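Local coordinates for protein isomaltose glucohydrolase (Kribbella flavida, PDB 5Z3E) that hydrolyses the alpha-1,6-glucosidic linkage at the non-reducing end of isomaltose, yielding beta-D-glucose and D-glucose, at residues A[39-44]-A[386-391]; A[122-127]-A[189-194]; A[131-136]-A[140-145]. The protein carries 1 engineered substitution. All blocks are in the same frame, centred on the assembly; numbering follows the deposited sequence.

In the fold
Helix 32-52, the first of the modelled chain, and helix 382-394, the last, meet in contact 1, so this contact closes a loop of 341 residues holding most of the protein. Contact 2 lies within that loop and joins the loop after helix 108-119 to the loop after helix 175-188. Contact 3 lies within the loop of contact 2 in its turn: 131-136 and 140-145 are separated by three residues and join strand 134-135 to the start of helix 144-147. None of the loops cross. Contacts 2 and 3 touch, with Asn-126 packing on Pro-144 and Tyr-194 OH probably hydrogen-bonded to Trp-145 O. Contact 1 stands apart, its centre about 36 Å from that of contact 2.

Contact 1: residues A[39-44]-A[386-391]; sequences HELARH and GMYLIL
Leu-41 lies over one face of the Tyr-388 ring, and this pair carries most of the contact. Leu-41 CD2 is 3.8 Å from the centroid of the Tyr-388 ring and 24° off the normal, the geometry of a CH-pi contact. The methyl is offset toward the rim, where CD2 comes within 3.5 Å of Tyr-388 CE1. Both side chains leave their helices with CG anti to the backbone N (chi1 -178° for Leu-41), both CB atoms are directed at the partner helix, and the two chains cross obliquely. Ala-42 approaches the same ring differently: its CB is near the ring plane at the edge, 4.0 Å from Tyr-388 CE2, while its backbone N is 3.6 Å from that carbon. The two segments belong to helices 32-52 and 382-394, the first and last of the modelled chain in a family 15 glycosidase, whose catalytic domain is an (alpha/alpha)6 barrel. The axes of the two segments approach to 9.6 Å at a crossing angle of -132°, and the small Ala-42 lets its CA come to 6.1 Å from Leu-389 CA. Leu-389 has CG beside the backbone N, which carries CD2 across to the neighbouring helix, 3.6 Å from Ala-42 O. No hydrogen bond links the two segments; the phenol reaches past them, Tyr-388 OH being hydrogen-bonded to Leu-38 O, just before segment 39-44 in helix 32-52. Leu-340 and Ile-343 of helix 333-344 also pack on Tyr-388, and Leu-398 covers both Ala-42 and Leu-389.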
loop_
_atom_site.group_PDB
_atom_site.type_symbol
_atom_site.label_atom_id
_atom_site.label_comp_id
_atom_site.label_asym_id
_atom_site.label_seq_id
_atom_site.Cartn_x
_atom_site.Cartn_y
_atom_site.Cartn_z
ATOM N N HIS A 39 7.786 20.799 -7.673
ATOM C CA HIS A 39 8.229 21.161 -6.335
ATOM C C HIS A 39 7.067 21.677 -5.524
ATOM O O HIS A 39 6.913 21.324 -4.341
ATOM C CB HIS A 39 9.298 22.231 -6.417
ATOM C CG HIS A 39 10.630 21.727 -6.863
ATOM N ND1 HIS A 39 11.570 22.565 -7.399
ATOM C CD2 HIS A 39 11.205 20.520 -6.810
ATOM C CE1 HIS A 39 12.673 21.882 -7.671
ATOM N NE2 HIS A 39 12.473 20.632 -7.339
ATOM N N GLU A 40 6.220 22.509 -6.107
ATOM C CA GLU A 40 5.070 23.026 -5.392
ATOM C C GLU A 40 4.092 21.917 -4.989
ATOM O O GLU A 40 3.591 21.914 -3.868
ATOM C CB GLU A 40 4.363 24.099 -6.229
ATOM C CG GLU A 40 3.052 24.522 -5.634
ATOM C CD GLU A 40 3.076 25.055 -4.219
ATOM O OE1 GLU A 40 4.173 25.420 -3.680
ATOM O OE2 GLU A 40 1.937 25.167 -3.640
ATOM N N LEU A 41 3.856 20.971 -5.887
ATOM C CA LEU A 41 2.970 19.862 -5.549
ATOM C C LEU A 41 3.584 18.987 -4.453
ATOM O O LEU A 41 2.861 18.437 -3.637
ATOM C CB LEU A 41 2.678 19.045 -6.798
ATOM C CG LEU A 41 1.732 17.859 -6.671
ATOM C CD1 LEU A 41 0.417 18.226 -5.979
ATOM C CD2 LEU A 41 1.448 17.276 -8.041
ATOM N N ALA A 42 4.902 18.872 -4.408
ATOM C CA ALA A 42 5.543 18.139 -3.312
ATOM C C ALA A 42 5.337 18.871 -1.993
ATOM O O ALA A 42 4.987 18.255 -0.981
ATOM C CB ALA A 42 7.015 17.911 -3.601
ATOM N N ARG A 43 5.577 20.180 -1.969
ATOM C CA ARG A 43 5.383 20.961 -0.751
ATOM C C ARG A 43 3.942 20.851 -0.298
ATOM O O ARG A 43 3.658 20.626 0.876
ATOM C CB ARG A 43 5.774 22.446 -1.031
ATOM C CG ARG A 43 5.721 23.276 0.154
ATOM C CD ARG A 43 5.441 24.743 -0.208
ATOM N NE ARG A 43 4.117 24.926 -0.833
ATOM C CZ ARG A 43 2.934 24.755 -0.217
ATOM N NH1 ARG A 43 2.851 24.487 1.070
ATOM N NH2 ARG A 43 1.816 24.896 -0.911
ATOM N N HIS A 44 2.995 21.015 -1.224
ATOM C CA HIS A 44 1.596 20.909 -0.886
ATOM C C HIS A 44 1.246 19.517 -0.380
ATOM O O HIS A 44 0.436 19.383 0.534
ATOM C CB HIS A 44 0.713 21.270 -2.092
ATOM C CG HIS A 44 -0.739 21.075 -1.846
ATOM N ND1 HIS A 44 -1.475 21.899 -1.005
ATOM C CD2 HIS A 44 -1.588 20.104 -2.254
ATOM C CE1 HIS A 44 -2.710 21.447 -0.934
ATOM N NE2 HIS A 44 -2.812 20.370 -1.685
ATOM N N GLY A 386 1.003 10.700 -0.720
ATOM C CA GLY A 386 2.150 9.934 -0.277
ATOM C C GLY A 386 2.905 9.304 -1.423
ATOM O O GLY A 386 4.136 9.328 -1.453
ATOM N N MET A 387 2.169 8.722 -2.360
ATOM C CA MET A 387 2.798 8.098 -3.511
ATOM C C MET A 387 3.478 9.114 -4.423
ATOM O O MET A 387 4.535 8.841 -4.994
ATOM C CB MET A 387 1.802 7.282 -4.330
ATOM C CG MET A 387 1.186 6.142 -3.659
ATOM S SD MET A 387 2.399 4.883 -3.039
ATOM C CE MET A 387 2.972 4.216 -4.542
ATOM N N TYR A 388 2.870 10.292 -4.573
ATOM C CA TYR A 388 3.516 11.365 -5.323
ATOM C C TYR A 388 4.876 11.700 -4.704
ATOM O O TYR A 388 5.890 11.817 -5.417
ATOM C CB TYR A 388 2.625 12.611 -5.353
ATOM C CG TYR A 388 3.312 13.744 -6.069
ATOM C CD1 TYR A 388 3.303 13.810 -7.442
ATOM C CD2 TYR A 388 4.022 14.707 -5.360
ATOM C CE1 TYR A 388 3.987 14.817 -8.098
ATOM C CE2 TYR A 388 4.715 15.693 -5.995
ATOM C CZ TYR A 388 4.679 15.783 -7.353
ATOM O OH TYR A 388 5.383 16.759 -8.033
ATOM N N LEU A 389 4.906 11.837 -3.377
ATOM C CA LEU A 389 6.162 12.117 -2.700
ATOM C C LEU A 389 7.200 11.038 -2.934
ATOM O O LEU A 389 8.384 11.343 -3.136
ATOM C CB LEU A 389 5.937 12.335 -1.209
ATOM C CG LEU A 389 5.219 13.631 -0.843
ATOM C CD1 LEU A 389 4.973 13.661 0.644
ATOM C CD2 LEU A 389 6.053 14.856 -1.269
ATOM N N ILE A 390 6.801 9.769 -2.887
ATOM C CA ILE A 390 7.735 8.684 -3.133
ATOM C C ILE A 390 8.319 8.785 -4.535
ATOM O O ILE A 390 9.527 8.695 -4.714
ATOM C CB ILE A 390 7.087 7.309 -2.884
ATOM C CG1 ILE A 390 6.689 7.148 -1.422
ATOM C CG2 ILE A 390 8.041 6.203 -3.316
ATOM C CD1 ILE A 390 5.840 5.926 -1.124
ATOM N N LEU A 391 7.463 8.931 -5.544
ATOM C CA LEU A 391 7.961 8.952 -6.909
ATOM C C LEU A 391 8.842 10.199 -7.158
ATOM O O LEU A 391 9.896 10.115 -7.792
ATOM C CB LEU A 391 6.801 8.885 -7.896
ATOM C CG LEU A 391 7.201 8.931 -9.376
ATOM C CD1 LEU A 391 8.254 7.913 -9.718
ATOM C CD2 LEU A 391 5.959 8.775 -10.240
#

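Contact 2: residues A[122-127]-A[189-194]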
loop_
_atom_site.group_PDB
_atom_site.type_symbol
_atom_site.label_atom_id
_atom_site.label_comp_id
_atom_site.label_asym_id
_atom_site.label_seq_id
_atom_site.Cartn_x
_atom_site.Cartn_y
_atom_site.Cartn_z
ATOM N N GLU A 122 -9.079 -24.984 15.921
ATOM C CA GLU A 122 -10.326 -24.231 15.830
ATOM C C GLU A 122 -10.040 -22.929 15.108
ATOM O O GLU A 122 -9.939 -21.852 15.727
ATOM C CB GLU A 122 -10.924 -24.011 17.224
ATOM C CG GLU A 122 -11.304 -25.294 17.894
ATOM C CD GLU A 122 -11.685 -25.202 19.347
ATOM O OE1 GLU A 122 -11.586 -24.112 19.965
ATOM O OE2 GLU A 122 -12.017 -26.332 19.871
ATOM N N VAL A 123 -9.825 -23.010 13.791
ATOM C CA VAL A 123 -9.336 -21.864 13.059
ATOM C C VAL A 123 -10.385 -20.749 13.106
ATOM O O VAL A 123 -11.563 -20.995 12.816
ATOM C CB VAL A 123 -8.992 -22.225 11.638
ATOM C CG1 VAL A 123 -8.563 -20.986 10.850
ATOM C CG2 VAL A 123 -7.878 -23.289 11.607
ATOM N N PRO A 124 -9.996 -19.535 13.464
ATOM C CA PRO A 124 -10.980 -18.469 13.582
ATOM C C PRO A 124 -11.597 -18.130 12.244
ATOM O O PRO A 124 -10.909 -18.159 11.208
ATOM C CB PRO A 124 -10.184 -17.276 14.132
ATOM C CG PRO A 124 -8.859 -17.644 13.996
ATOM C CD PRO A 124 -8.658 -19.081 13.943
ATOM N N SER A 125 -12.849 -17.728 12.288
ATOM C CA SER A 125 -13.521 -17.170 11.137
ATOM C C SER A 125 -12.988 -15.789 10.800
ATOM O O SER A 125 -12.467 -15.077 11.686
ATOM C CB SER A 125 -15.009 -17.041 11.475
ATOM O OG SER A 125 -15.695 -16.270 10.493
ATOM N N ASN A 126 -13.181 -15.370 9.568
ATOM C CA ASN A 126 -12.869 -13.998 9.173
ATOM C C ASN A 126 -13.507 -12.984 10.115
ATOM O O ASN A 126 -12.940 -11.912 10.332
ATOM C CB ASN A 126 -13.331 -13.727 7.759
ATOM C CG ASN A 126 -12.476 -14.375 6.708
ATOM O OD1 ASN A 126 -11.433 -14.961 7.016
ATOM N ND2 ASN A 126 -12.900 -14.272 5.491
ATOM N N GLU A 127 -14.672 -13.300 10.690
ATOM C CA GLU A 127 -15.336 -12.333 11.569
ATOM C C GLU A 127 -14.542 -12.007 12.835
ATOM O O GLU A 127 -14.783 -10.990 13.465
ATOM C CB GLU A 127 -16.750 -12.772 11.928
ATOM C CG GLU A 127 -16.848 -14.010 12.796
ATOM C CD GLU A 127 -18.243 -14.297 13.292
ATOM O OE1 GLU A 127 -19.162 -13.480 13.049
ATOM O OE2 GLU A 127 -18.431 -15.357 13.929
ATOM N N TRP A 189 -0.528 -15.696 6.890
ATOM C CA TRP A 189 -0.108 -15.232 5.584
ATOM C C TRP A 189 -0.756 -15.988 4.431
ATOM O O TRP A 189 -0.943 -15.405 3.365
ATOM C CB TRP A 189 1.396 -15.293 5.456
ATOM C CG TRP A 189 1.904 -16.660 5.429
ATOM C CD1 TRP A 189 2.282 -17.430 6.496
ATOM C CD2 TRP A 189 2.094 -17.470 4.262
ATOM N NE1 TRP A 189 2.704 -18.654 6.065
ATOM C CE2 TRP A 189 2.586 -18.691 4.692
ATOM C CE3 TRP A 189 1.873 -17.273 2.888
ATOM C CZ2 TRP A 189 2.918 -19.725 3.780
ATOM C CZ3 TRP A 189 2.156 -18.268 2.001
ATOM C CH2 TRP A 189 2.649 -19.477 2.457
ATOM N N ASP A 190 -1.056 -17.269 4.622
ATOM C CA ASP A 190 -1.521 -18.132 3.557
ATOM C C ASP A 190 -3.033 -18.252 3.505
ATOM O O ASP A 190 -3.564 -19.044 2.710
ATOM C CB ASP A 190 -0.895 -19.501 3.623
ATOM C CG ASP A 190 -1.231 -20.256 4.865
ATOM O OD1 ASP A 190 -1.643 -19.663 5.857
ATOM O OD2 ASP A 190 -1.055 -21.535 4.809
ATOM N N ARG A 191 -3.735 -17.446 4.279
ATOM C CA ARG A 191 -5.181 -17.452 4.304
ATOM C C ARG A 191 -5.753 -16.605 3.166
ATOM O O ARG A 191 -5.278 -15.511 2.913
ATOM C CB ARG A 191 -5.613 -16.824 5.634
ATOM C CG ARG A 191 -7.021 -16.920 5.961
ATOM C CD ARG A 191 -7.227 -16.341 7.357
ATOM N NE ARG A 191 -8.598 -16.276 7.702
ATOM C CZ ARG A 191 -9.157 -16.876 8.744
ATOM N NH1 ARG A 191 -8.445 -17.683 9.557
ATOM N NH2 ARG A 191 -10.378 -16.629 8.960
ATOM N N PRO A 192 -6.823 -17.088 2.502
ATOM C CA PRO A 192 -7.580 -16.236 1.581
ATOM C C PRO A 192 -8.056 -14.968 2.286
ATOM O O PRO A 192 -8.393 -14.990 3.476
ATOM C CB PRO A 192 -8.754 -17.128 1.160
ATOM C CG PRO A 192 -8.247 -18.557 1.319
ATOM C CD PRO A 192 -7.354 -18.470 2.539
ATOM N N CYS A 193 -8.124 -13.863 1.554
ATOM C CA CYS A 193 -8.708 -12.665 2.106
ATOM C C CYS A 193 -9.126 -11.755 0.960
ATOM O O CYS A 193 -8.824 -12.018 -0.207
ATOM C CB CYS A 193 -7.760 -11.959 3.080
ATOM S SG CYS A 193 -6.292 -11.209 2.336
ATOM N N TYR A 194 -9.827 -10.665 1.277
ATOM C CA TYR A 194 -10.146 -9.685 0.246
ATOM C C TYR A 194 -8.850 -9.016 -0.228
ATOM O O TYR A 194 -7.903 -8.840 0.548
ATOM C CB TYR A 194 -11.093 -8.611 0.783
ATOM C CG TYR A 194 -12.485 -9.080 1.188
ATOM C CD1 TYR A 194 -12.739 -9.499 2.493
ATOM C CD2 TYR A 194 -13.546 -9.069 0.321
ATOM C CE1 TYR A 194 -13.998 -9.885 2.920
ATOM C CE2 TYR A 194 -14.861 -9.461 0.777
ATOM C CZ TYR A 194 -15.029 -9.858 2.071
ATOM O OH TYR A 194 -16.298 -10.224 2.488
HETATM O O HOH W 1 -11.082 -15.456 3.510
#
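With CG anti to its backbone N (chi1 -171°) and the chain extended as far as NE, Arg-191 reaches across to the 122-127 loop, where Asn-126 turns its CG beside its own backbone N (chi1 -74°), a turn that, with the amide's own rotation, directs OD1 at the guanidinium. That oxygen is gripped side-on by two nitrogens. NH2 of Arg-191 donates to Asn-126 OD1 at 2.8 Å in a nearly straight bond; Arg-191 NE reaches the same oxygen at 3.2 Å along a more bent path. The end of the guanidinium grips a second acceptor, with Arg-191 NH2 2.8 Å and Arg-191 NH1 3.0 Å from Pro-124 O. Both acceptors lie in the guanidinium plane, so the four bonds fix the rotation of that group, whereas the Asn-126 amide is turned 43° against it. CG1 of Val-123 approaches the guanidinium obliquely, 3.5 Å from Arg-191 NH1. A water completes the link: it accepts from Asn-126 ND2 at 2.9 Å and donates to Pro-192 O at 2.7 Å, which uses the other end of the amide and is likely to hold it against turning over. Replacing Arg-191 by an alanine would probably leave Pro-124 O and Asn-126 OD1 without these donors and the two loops joined here mainly through the water. Phe-148 packs on both Asn-126 and Arg-191 from outside the segments. Ser-125 OG accepts from Glu-127 N, an ST turn, and the Ser-125 side chain lies about 4 Å from that of Trp-145, which probably binds substrate, as in related enzymes. An arginine thus joins two inter-helix loops of the (alpha/alpha)6 barrel, with Ser-125 of the first loop lying beside this probable substrate-binding tryptophan.

Contact 3: residues A[131-136]-A[140-145]; sequences PTRFTF and DGSDPW
Asp-140 and Pro-131 bury the most surface here, their side chains crossing at about a right angle. OD1 of Asp-140 lies 3.2 Å from Pro-131 CG, meeting the ring carbons as a packing contact; the charge itself is paired with Arg-107, which also packs on Pro-131. Arg-133, next in buried surface, contributes backbone bonds as well as its side chain: its O accepts from Gly-141 N at 2.8 Å, and its N donates to Ser-142 OG at 3.3 Å. The first of these bonds belongs to the single beta bridge pairing Phe-134 with Asp-140; the two bonds close a short loop at the end of strand 134-135, which pairs antiparallel with 71-72. The loop leads into the weakly bonded start of helix 144-147, where Asp-143 is the N-cap and its OD1 accepts from Trp-145 N at 2.9 Å; Trp-145 probably binds substrate. Ser-142 holds its OG between the backbone N and the carbonyl carbon (chi1 60°), near Arg-133 CB at 3.4 Å. A water donates to Ser-142 OG and accepts from Thr-132 N, and Asp-147 also hydrogen-bonds this hydroxyl. The extended Arg-133 chain runs past Ser-142 CB to Ala-67 O, which its NH1 bonds.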
loop_
_atom_site.group_PDB
_atom_site.type_symbol
_atom_site.label_atom_id
_atom_site.label_comp_id
_atom_site.label_asym_id
_atom_site.label_seq_id
_atom_site.Cartn_x
_atom_site.Cartn_y
_atom_site.Cartn_z
ATOM N N PRO A 131 -8.872 -5.999 12.219
ATOM C CA PRO A 131 -9.688 -5.207 11.290
ATOM C C PRO A 131 -8.899 -4.590 10.145
ATOM O O PRO A 131 -7.655 -4.557 10.139
ATOM C CB PRO A 131 -10.279 -4.124 12.179
ATOM C CG PRO A 131 -9.173 -3.897 13.162
ATOM C CD PRO A 131 -8.653 -5.285 13.484
ATOM N N THR A 132 -9.680 -4.071 9.210
ATOM C CA THR A 132 -9.202 -3.277 8.090
ATOM C C THR A 132 -9.317 -1.790 8.423
ATOM O O THR A 132 -8.314 -1.083 8.488
ATOM C CB THR A 132 -9.981 -3.667 6.844
ATOM O OG1 THR A 132 -9.604 -5.012 6.556
ATOM C CG2 THR A 132 -9.677 -2.751 5.678
ATOM N N ARG A 133 -10.509 -1.283 8.674
ATOM C CA ARG A 133 -10.639 0.111 9.095
ATOM C C ARG A 133 -10.375 0.238 10.571
ATOM O O ARG A 133 -10.906 -0.560 11.357
ATOM C CB ARG A 133 -12.038 0.669 8.802
ATOM C CG ARG A 133 -12.430 0.640 7.347
ATOM C CD ARG A 133 -13.672 1.461 7.119
ATOM N NE ARG A 133 -14.223 1.241 5.793
ATOM C CZ ARG A 133 -15.105 2.051 5.223
ATOM N NH1 ARG A 133 -15.583 3.090 5.885
ATOM N NH2 ARG A 133 -15.448 1.843 3.994
ATOM N N PHE A 134 -9.634 1.267 10.957
ATOM C CA PHE A 134 -9.457 1.658 12.364
ATOM C C PHE A 134 -10.059 3.025 12.565
ATOM O O PHE A 134 -9.913 3.926 11.728
ATOM C CB PHE A 134 -7.980 1.722 12.729
ATOM C CG PHE A 134 -7.321 0.394 12.840
ATOM C CD1 PHE A 134 -7.400 -0.308 14.017
ATOM C CD2 PHE A 134 -6.644 -0.187 11.761
ATOM C CE1 PHE A 134 -6.781 -1.542 14.147
ATOM C CE2 PHE A 134 -6.036 -1.421 11.891
ATOM C CZ PHE A 134 -6.091 -2.077 13.094
ATOM N N THR A 135 -10.690 3.211 13.713
ATOM C CA THR A 135 -11.003 4.545 14.170
ATOM C C THR A 135 -9.712 5.192 14.684
ATOM O O THR A 135 -8.705 4.525 14.941
ATOM C CB THR A 135 -12.053 4.480 15.318
ATOM O OG1 THR A 135 -11.476 3.812 16.438
ATOM C CG2 THR A 135 -13.311 3.752 14.866
ATOM N N PHE A 136 -9.726 6.510 14.885
ATOM C CA PHE A 136 -8.520 7.197 15.293
ATOM C C PHE A 136 -8.111 6.853 16.719
ATOM O O PHE A 136 -6.942 7.032 17.066
ATOM C CB PHE A 136 -8.647 8.705 15.087
ATOM C CG PHE A 136 -8.907 9.120 13.657
ATOM C CD1 PHE A 136 -8.455 8.401 12.565
ATOM C CD2 PHE A 136 -9.644 10.287 13.395
ATOM C CE1 PHE A 136 -8.748 8.801 11.260
ATOM C CE2 PHE A 136 -9.928 10.676 12.067
ATOM C CZ PHE A 136 -9.484 9.947 11.031
ATOM N N ASP A 140 -12.012 -1.150 16.031
ATOM C CA ASP A 140 -12.449 -1.613 14.734
ATOM C C ASP A 140 -13.397 -0.563 14.161
ATOM O O ASP A 140 -14.378 -0.181 14.800
ATOM C CB ASP A 140 -13.222 -2.929 14.817
ATOM C CG ASP A 140 -12.376 -4.126 15.197
ATOM O OD1 ASP A 140 -11.234 -3.956 15.613
ATOM O OD2 ASP A 140 -12.884 -5.235 15.074
ATOM N N GLY A 141 -13.132 -0.169 12.936
ATOM C CA GLY A 141 -14.007 0.740 12.221
ATOM C C GLY A 141 -14.938 0.066 11.233
ATOM O O GLY A 141 -15.776 0.735 10.643
ATOM N N SER A 142 -14.762 -1.247 11.049
ATOM C CA SER A 142 -15.541 -2.007 10.111
ATOM C C SER A 142 -15.492 -3.461 10.572
ATOM O O SER A 142 -14.655 -3.844 11.399
ATOM C CB SER A 142 -14.946 -1.886 8.699
ATOM O OG SER A 142 -13.619 -2.370 8.695
ATOM N N ASP A 143 -16.383 -4.269 10.020
ATOM C CA ASP A 143 -16.528 -5.668 10.366
ATOM C C ASP A 143 -15.688 -6.513 9.420
ATOM O O ASP A 143 -15.948 -6.538 8.204
ATOM C CB ASP A 143 -17.991 -6.040 10.205
ATOM C CG ASP A 143 -18.305 -7.478 10.545
ATOM O OD1 ASP A 143 -17.402 -8.333 10.711
ATOM O OD2 ASP A 143 -19.515 -7.772 10.603
ATOM N N PRO A 144 -14.669 -7.254 9.929
ATOM C CA PRO A 144 -13.789 -7.991 9.033
ATOM C C PRO A 144 -14.473 -9.126 8.291
ATOM O O PRO A 144 -13.922 -9.603 7.313
ATOM C CB PRO A 144 -12.665 -8.506 9.932
ATOM C CG PRO A 144 -13.226 -8.516 11.266
ATOM C CD PRO A 144 -14.218 -7.351 11.327
ATOM N N TRP A 145 -15.685 -9.544 8.668
ATOM C CA TRP A 145 -16.372 -10.467 7.786
ATOM C C TRP A 145 -16.463 -9.883 6.365
ATOM O O TRP A 145 -16.348 -10.615 5.370
ATOM C CB TRP A 145 -17.782 -10.819 8.302
ATOM C CG TRP A 145 -18.457 -11.756 7.381
ATOM C CD1 TRP A 145 -19.383 -11.473 6.425
ATOM C CD2 TRP A 145 -18.119 -13.131 7.188
ATOM N NE1 TRP A 145 -19.649 -12.572 5.658
ATOM C CE2 TRP A 145 -18.875 -13.622 6.094
ATOM C CE3 TRP A 145 -17.223 -14.012 7.808
ATOM C CZ2 TRP A 145 -18.768 -14.921 5.633
ATOM C CZ3 TRP A 145 -17.101 -15.299 7.335
ATOM C CH2 TRP A 145 -17.870 -15.742 6.263
HETATM O O HOH W 2 -12.337 -4.885 9.486
#